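Ubiquitin-activating enzyme E1-like (Saccharomyces cerevisiae, PDB 3ONH) supplies the ubiquitin-fold domain of Uba2, the subunit that with Aos1 forms the SUMO E1 activating Smt3 at the expense of ATP. Local coordinates at residues R61-E65 and I66-N70. Sequence-based numbering, arbitrary orientation.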
loop_
_atom_site.group_PDB
_atom_site.type_symbol
_atom_site.label_atom_id
_atom_site.label_comp_id
_atom_site.label_asym_id
_atom_site.label_seq_id
_atom_site.Cartn_x
_atom_site.Cartn_y
_atom_site.Cartn_z
ATOM N N ARG A 61 -7.679 4.476 -11.068
ATOM C CA ARG A 61 -6.586 3.937 -11.871
ATOM C C ARG A 61 -6.114 2.620 -11.272
ATOM O O ARG A 61 -6.180 2.439 -10.060
ATOM C CB ARG A 61 -5.430 4.936 -11.854
ATOM C CG ARG A 61 -4.834 5.273 -13.205
ATOM C CD ARG A 61 -5.681 6.276 -13.955
ATOM N NE ARG A 61 -6.678 5.613 -14.778
ATOM C CZ ARG A 61 -6.451 5.187 -16.016
ATOM N NH1 ARG A 61 -5.259 5.363 -16.570
ATOM N NH2 ARG A 61 -7.411 4.585 -16.699
ATOM N N THR A 62 -5.635 1.697 -12.104
ATOM C CA THR A 62 -5.058 0.457 -11.584
ATOM C C THR A 62 -3.608 0.688 -11.201
ATOM O O THR A 62 -3.045 1.739 -11.504
ATOM C CB THR A 62 -5.096 -0.673 -12.603
ATOM O OG1 THR A 62 -4.242 -0.338 -13.706
ATOM C CG2 THR A 62 -6.512 -0.894 -13.087
ATOM N N LEU A 63 -3.001 -0.298 -10.551
ATOM C CA LEU A 63 -1.668 -0.117 -9.984
ATOM C C LEU A 63 -0.602 0.070 -11.062
ATOM O O LEU A 63 0.337 0.844 -10.897
ATOM C CB LEU A 63 -1.300 -1.294 -9.081
ATOM C CG LEU A 63 -2.200 -1.532 -7.877
ATOM C CD1 LEU A 63 -1.561 -2.560 -6.957
ATOM C CD2 LEU A 63 -2.417 -0.232 -7.155
ATOM N N SER A 64 -0.745 -0.648 -12.165
ATOM C CA SER A 64 0.169 -0.486 -13.286
ATOM C C SER A 64 -0.103 0.814 -14.040
ATOM O O SER A 64 0.783 1.365 -14.676
ATOM C CB SER A 64 0.068 -1.677 -14.229
ATOM O OG SER A 64 -1.251 -1.811 -14.724
ATOM N N GLU A 65 -1.332 1.306 -13.961
ATOM C CA GLU A 65 -1.684 2.557 -14.624
ATOM C C GLU A 65 -1.052 3.768 -13.930
ATOM O O GLU A 65 -0.821 4.802 -14.558
ATOM C CB GLU A 65 -3.204 2.711 -14.708
ATOM C CG GLU A 65 -3.851 1.957 -15.862
ATOM C CD GLU A 65 -5.372 1.997 -15.811
ATOM O OE1 GLU A 65 -5.928 2.254 -14.726
ATOM O OE2 GLU A 65 -6.013 1.767 -16.858
ATOM N N ILE A 66 -0.773 3.645 -12.639
ATOM C CA ILE A 66 -0.052 4.696 -11.929
ATOM C C ILE A 66 1.427 4.345 -11.807
ATOM O O ILE A 66 2.153 4.915 -11.004
ATOM C CB ILE A 66 -0.632 4.961 -10.535
ATOM C CG1 ILE A 66 -0.476 3.723 -9.662
ATOM C CG2 ILE A 66 -2.089 5.364 -10.633
ATOM C CD1 ILE A 66 -1.129 3.856 -8.310
ATOM N N ASN A 67 1.854 3.392 -12.619
ATOM C CA ASN A 67 3.257 3.059 -12.759
ATOM C C ASN A 67 3.912 2.449 -11.531
ATOM O O ASN A 67 5.024 2.818 -11.154
ATOM C CB ASN A 67 4.045 4.274 -13.227
ATOM C CG ASN A 67 4.882 3.964 -14.427
ATOM O OD1 ASN A 67 4.663 4.507 -15.508
ATOM N ND2 ASN A 67 5.828 3.053 -14.264
ATOM N N LEU A 68 3.209 1.522 -10.903
ATOM C CA LEU A 68 3.812 0.689 -9.881
ATOM C C LEU A 68 4.107 -0.637 -10.549
ATOM O O LEU A 68 3.412 -1.023 -11.477
ATOM C CB LEU A 68 2.846 0.483 -8.723
ATOM C CG LEU A 68 2.464 1.717 -7.910
ATOM C CD1 LEU A 68 1.357 1.362 -6.932
ATOM C CD2 LEU A 68 3.674 2.279 -7.186
ATOM N N GLY A 69 5.140 -1.331 -10.097
ATOM C CA GLY A 69 5.457 -2.625 -10.670
ATOM C C GLY A 69 6.365 -3.446 -9.781
ATOM O O GLY A 69 6.584 -3.110 -8.618
ATOM N N ASN A 70 6.888 -4.530 -10.330
ATOM C CA ASN A 70 7.782 -5.387 -9.568
ATOM C C ASN A 70 8.929 -4.592 -8.972
ATOM O O ASN A 70 9.623 -3.874 -9.683
ATOM C CB ASN A 70 8.329 -6.493 -10.457
ATOM C CG ASN A 70 9.205 -7.449 -9.705
ATOM O OD1 ASN A 70 8.743 -8.154 -8.816
ATOM N ND2 ASN A 70 10.484 -7.480 -10.055
#
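Leu63 and Leu68 meet through CD2 and CD1, 4.1 Å apart, across the end of a single helical turn, a compact worked example of how both ends of so short a turn can be closed. The other apolar contacts centre on Ile66. Its CG1 lies between the backbone N and the carbonyl carbon (chi1 64°), a rotamer that brings Ile66 CG1 to 3.2 Å from Leu63 O, while Ile66 CG2 reaches Arg61 CB at 3.6 Å. Ile66 also touches Leu50 of strand 48-52, Leu22 of helix 22-33 and Leu58. Cutting Ile66 back to an alanine is likely to open a gap between the turn and these leucines and to take away the methyl that packs on Arg61 CB and CG.

Backbone bonds make the exit. Leu68 N donates to Leu63 O at 3.0 Å, and a weak bond runs from Asn67 N to Ser64 O (3.1 Å); Asn67 takes the left-handed conformation (phi 67°). Ile66 N to Thr62 O closes the turn itself, and Ile66 O accepts a hydrogen bond from Arg48 NH1.

Side-chain polar groups close the entrance. Glu65 OE1 accepts Thr62 N at 2.7 Å in a nearly straight bond (172°), while Thr62 OG1 receives a weak return bond from Glu65 N at 3.4 Å. Glu65 OE1 also sits over one face of the Arg61 guanidinium; Glu65 OE2 is 3.1 Å from Arg61 NH2, a salt bridge of charge alone.

A capping box thus starts the turn and a Schellman motif, with its leucine-to-leucine contact, ends it, consistent with the short helical turn that precedes the final strand of ubiquitin's beta-grasp fold.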